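Local structure of RNA-dependent RNA Polymerase (Bombyx mori cytoplasmic polyhedrosis virus, 6TZ0) at residues 155-167 with 210-224. The protein catalyses RNA-templated RNA synthesis, transcribing the double-stranded genome of the virus into plus strands and copying plus strands into complementary minus strands. Numbering follows the deposited sequence.
Sequences SLDVWYQTTNYPL and CCQVGTAIMSGILTH
M218 reaches from helix 206-218 into a hole on helix 145-160 formed by S155, L156, W159 and Y160. Beyond CB, its CG lies beside S155 OG, which is hydrogen-bonded to V152 O in its own helix. M218 SD is 3.8 Å from S155 OG and makes an oblique Met-aromatic contact with W159, 5.3 Å from the centroid of its five-membered ring. With the chain bent at both chi2 (-78°) and chi3 (100°), CE turns in between W159 CB (3.6 Å) and L156 CD2 (3.7 Å), and also touches Y160 CE2. This is knob-into-hole packing between two helices of the N-terminal region; the axes of 155-160 and 210-218 run 25° from parallel and approach to 10.8 Å. L156 CD2 also meets I217 CG2, the two side chains crossing at about a right angle. Toward the start of 210-224, L167 CD2 packs on backbone, against C210 O and G214 CA (4.0 Å). Past the Schellman turn at G220, H224 begins helix 224-237 and gives its edge to the face of Y160 in a T-shaped pair, H224 NE2 3.6 Å from Y160 CE1. W159 CD1 lies over the opposite face, offset toward the rim, while Y165 CB packs against H224 CE1 at 3.5 Å and P166 CD against H224 CB.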
# COMPACT_ATOMS: atom_id res chain seq x y z
N SER A 155 -4.05 30.60 22.86
CA SER A 155 -5.42 30.57 22.37
C SER A 155 -6.42 30.42 23.51
O SER A 155 -7.45 31.10 23.53
CB SER A 155 -5.58 29.43 21.37
OG SER A 155 -5.45 28.19 22.03
N LEU A 156 -6.11 29.55 24.48
CA LEU A 156 -6.99 29.38 25.64
C LEU A 156 -7.07 30.65 26.49
O LEU A 156 -8.14 30.99 26.99
CB LEU A 156 -6.51 28.21 26.49
CG LEU A 156 -6.71 26.78 26.01
CD1 LEU A 156 -5.76 25.88 26.73
CD2 LEU A 156 -8.11 26.35 26.36
N ASP A 157 -5.95 31.36 26.63
CA ASP A 157 -5.94 32.60 27.41
C ASP A 157 -6.77 33.69 26.75
O ASP A 157 -7.52 34.40 27.42
CB ASP A 157 -4.51 33.10 27.62
CG ASP A 157 -3.72 32.23 28.56
OD1 ASP A 157 -4.33 31.54 29.39
OD2 ASP A 157 -2.48 32.28 28.49
N VAL A 158 -6.63 33.84 25.43
CA VAL A 158 -7.37 34.90 24.75
C VAL A 158 -8.86 34.56 24.67
O VAL A 158 -9.71 35.45 24.78
CB VAL A 158 -6.74 35.18 23.38
CG1 VAL A 158 -7.54 36.17 22.56
CG2 VAL A 158 -5.35 35.72 23.58
N TRP A 159 -9.20 33.28 24.55
CA TRP A 159 -10.61 32.91 24.51
C TRP A 159 -11.27 33.11 25.87
O TRP A 159 -12.33 33.74 25.97
CB TRP A 159 -10.79 31.47 24.05
CG TRP A 159 -12.23 31.09 23.83
CD1 TRP A 159 -13.08 30.55 24.74
CD2 TRP A 159 -12.97 31.19 22.60
NE1 TRP A 159 -14.31 30.33 24.17
CE2 TRP A 159 -14.26 30.71 22.86
CE3 TRP A 159 -12.66 31.64 21.32
CZ2 TRP A 159 -15.25 30.68 21.88
CZ3 TRP A 159 -13.64 31.60 20.35
CH2 TRP A 159 -14.92 31.12 20.64
N TYR A 160 -10.68 32.57 26.94
CA TYR A 160 -11.35 32.61 28.23
C TYR A 160 -11.02 33.84 29.06
O TYR A 160 -11.56 33.97 30.17
CB TYR A 160 -11.02 31.35 29.02
CG TYR A 160 -11.76 30.15 28.49
CD1 TYR A 160 -13.05 29.88 28.91
CD2 TYR A 160 -11.19 29.33 27.53
CE1 TYR A 160 -13.74 28.80 28.41
CE2 TYR A 160 -11.87 28.25 27.03
CZ TYR A 160 -13.15 27.99 27.48
OH TYR A 160 -13.83 26.91 26.98
N GLN A 161 -10.13 34.72 28.58
CA GLN A 161 -9.79 36.03 29.15
C GLN A 161 -9.16 35.95 30.55
O GLN A 161 -8.87 36.99 31.14
CB GLN A 161 -10.99 36.98 29.18
CG GLN A 161 -11.51 37.37 27.83
CD GLN A 161 -12.65 38.36 27.93
OE1 GLN A 161 -13.01 38.80 29.01
NE2 GLN A 161 -13.25 38.67 26.79
N THR A 162 -8.96 34.75 31.09
CA THR A 162 -8.38 34.56 32.40
C THR A 162 -7.28 33.52 32.28
O THR A 162 -7.16 32.84 31.26
CB THR A 162 -9.39 34.07 33.45
OG1 THR A 162 -9.86 32.77 33.09
CG2 THR A 162 -10.57 35.02 33.58
N THR A 163 -6.48 33.40 33.32
CA THR A 163 -5.37 32.47 33.31
C THR A 163 -5.54 31.33 34.32
O THR A 163 -4.65 30.48 34.42
CB THR A 163 -4.07 33.23 33.56
OG1 THR A 163 -2.96 32.35 33.36
CG2 THR A 163 -4.02 33.79 34.97
N ASN A 164 -6.65 31.28 35.05
CA ASN A 164 -6.88 30.24 36.04
C ASN A 164 -7.81 29.16 35.48
O ASN A 164 -9.00 29.15 35.77
CB ASN A 164 -7.41 30.83 37.36
CG ASN A 164 -8.54 31.81 37.15
OD1 ASN A 164 -8.98 32.04 36.03
ND2 ASN A 164 -9.01 32.40 38.24
N TYR A 165 -7.23 28.26 34.69
CA TYR A 165 -7.90 27.05 34.24
C TYR A 165 -6.91 25.89 34.43
O TYR A 165 -5.70 26.11 34.43
CB TYR A 165 -8.38 27.18 32.78
CG TYR A 165 -7.33 27.55 31.76
CD1 TYR A 165 -6.59 26.58 31.11
CD2 TYR A 165 -7.11 28.87 31.44
CE1 TYR A 165 -5.64 26.92 30.19
CE2 TYR A 165 -6.16 29.22 30.52
CZ TYR A 165 -5.43 28.24 29.89
OH TYR A 165 -4.48 28.59 28.97
N PRO A 166 -7.41 24.66 34.65
CA PRO A 166 -6.54 23.59 35.19
C PRO A 166 -5.39 23.14 34.30
O PRO A 166 -4.45 22.50 34.80
CB PRO A 166 -7.51 22.44 35.42
CG PRO A 166 -8.81 23.07 35.58
CD PRO A 166 -8.83 24.24 34.69
N LEU A 167 -5.43 23.45 33.01
CA LEU A 167 -4.36 22.99 32.13
C LEU A 167 -3.07 23.76 32.39
O LEU A 167 -1.97 23.24 32.17
CB LEU A 167 -4.80 23.11 30.67
CG LEU A 167 -3.90 22.44 29.61
CD1 LEU A 167 -3.84 20.95 29.84
CD2 LEU A 167 -4.38 22.74 28.21
N CYS A 210 -0.96 17.56 26.19
CA CYS A 210 -1.55 18.82 26.62
C CYS A 210 -2.03 19.66 25.44
O CYS A 210 -3.05 20.34 25.55
CB CYS A 210 -0.56 19.62 27.46
SG CYS A 210 -0.20 18.96 29.09
N CYS A 211 -1.30 19.61 24.31
CA CYS A 211 -1.76 20.30 23.11
C CYS A 211 -3.08 19.71 22.59
O CYS A 211 -3.97 20.45 22.17
CB CYS A 211 -0.70 20.24 22.01
SG CYS A 211 0.74 21.29 22.28
N GLN A 212 -3.23 18.39 22.66
CA GLN A 212 -4.47 17.77 22.20
C GLN A 212 -5.63 18.06 23.16
O GLN A 212 -6.76 18.27 22.72
CB GLN A 212 -4.28 16.27 22.03
CG GLN A 212 -5.47 15.59 21.40
CD GLN A 212 -5.70 16.04 19.97
OE1 GLN A 212 -4.75 16.19 19.21
NE2 GLN A 212 -6.95 16.27 19.62
N VAL A 213 -5.36 18.08 24.47
CA VAL A 213 -6.43 18.37 25.42
C VAL A 213 -6.87 19.83 25.30
O VAL A 213 -8.06 20.14 25.36
CB VAL A 213 -5.99 17.99 26.85
CG1 VAL A 213 -6.99 18.45 27.88
CG2 VAL A 213 -5.84 16.50 26.94
N GLY A 214 -5.92 20.74 25.04
CA GLY A 214 -6.29 22.11 24.79
C GLY A 214 -7.03 22.31 23.47
O GLY A 214 -7.91 23.17 23.37
N THR A 215 -6.70 21.51 22.46
CA THR A 215 -7.45 21.52 21.21
C THR A 215 -8.88 21.03 21.42
O THR A 215 -9.82 21.56 20.83
CB THR A 215 -6.72 20.67 20.17
OG1 THR A 215 -5.40 21.19 19.99
CG2 THR A 215 -7.43 20.70 18.83
N ALA A 216 -9.05 20.02 22.28
CA ALA A 216 -10.39 19.52 22.59
C ALA A 216 -11.21 20.53 23.39
O ALA A 216 -12.43 20.59 23.22
CB ALA A 216 -10.29 18.21 23.35
N ILE A 217 -10.57 21.31 24.26
CA ILE A 217 -11.29 22.38 24.95
C ILE A 217 -11.67 23.49 23.98
O ILE A 217 -12.80 23.99 24.02
CB ILE A 217 -10.45 22.93 26.12
CG1 ILE A 217 -10.20 21.86 27.17
CG2 ILE A 217 -11.15 24.07 26.80
CD1 ILE A 217 -9.17 22.28 28.16
N MET A 218 -10.76 23.87 23.08
CA MET A 218 -11.06 24.86 22.05
C MET A 218 -12.16 24.40 21.10
O MET A 218 -12.88 25.22 20.54
CB MET A 218 -9.79 25.18 21.26
CG MET A 218 -8.79 26.08 21.97
SD MET A 218 -9.26 27.82 21.95
CE MET A 218 -9.94 27.99 23.58
N SER A 219 -12.30 23.09 20.93
CA SER A 219 -13.33 22.49 20.09
C SER A 219 -14.72 22.53 20.71
O SER A 219 -15.70 22.35 20.00
CB SER A 219 -12.94 21.05 19.81
OG SER A 219 -11.76 21.00 19.02
N GLY A 220 -14.83 22.74 22.02
CA GLY A 220 -16.10 22.59 22.68
C GLY A 220 -16.45 21.18 23.06
O GLY A 220 -17.58 20.93 23.50
N ILE A 221 -15.52 20.24 22.89
CA ILE A 221 -15.78 18.84 23.22
C ILE A 221 -15.56 18.59 24.71
O ILE A 221 -16.39 17.97 25.38
CB ILE A 221 -14.90 17.94 22.35
CG1 ILE A 221 -15.29 18.11 20.88
CG2 ILE A 221 -14.99 16.49 22.78
CD1 ILE A 221 -14.31 17.53 19.93
N LEU A 222 -14.45 19.07 25.25
CA LEU A 222 -14.15 18.93 26.66
C LEU A 222 -14.31 20.27 27.37
O LEU A 222 -13.96 21.31 26.82
CB LEU A 222 -12.73 18.41 26.89
CG LEU A 222 -12.42 16.98 26.47
CD1 LEU A 222 -10.95 16.71 26.69
CD2 LEU A 222 -13.26 16.00 27.25
N THR A 223 -14.86 20.22 28.57
CA THR A 223 -14.86 21.38 29.46
C THR A 223 -13.58 21.34 30.28
O THR A 223 -12.67 20.54 30.03
CB THR A 223 -16.12 21.38 30.31
OG1 THR A 223 -16.14 20.23 31.16
CG2 THR A 223 -17.35 21.35 29.43
N HIS A 224 -13.46 22.22 31.28
CA HIS A 224 -12.24 22.24 32.08
C HIS A 224 -12.19 21.09 33.07
O HIS A 224 -11.13 20.50 33.29
CB HIS A 224 -12.10 23.59 32.78
CG HIS A 224 -11.87 24.73 31.84
ND1 HIS A 224 -10.67 24.95 31.22
CD2 HIS A 224 -12.70 25.71 31.41
CE1 HIS A 224 -10.75 26.02 30.45
NE2 HIS A 224 -11.98 26.50 30.55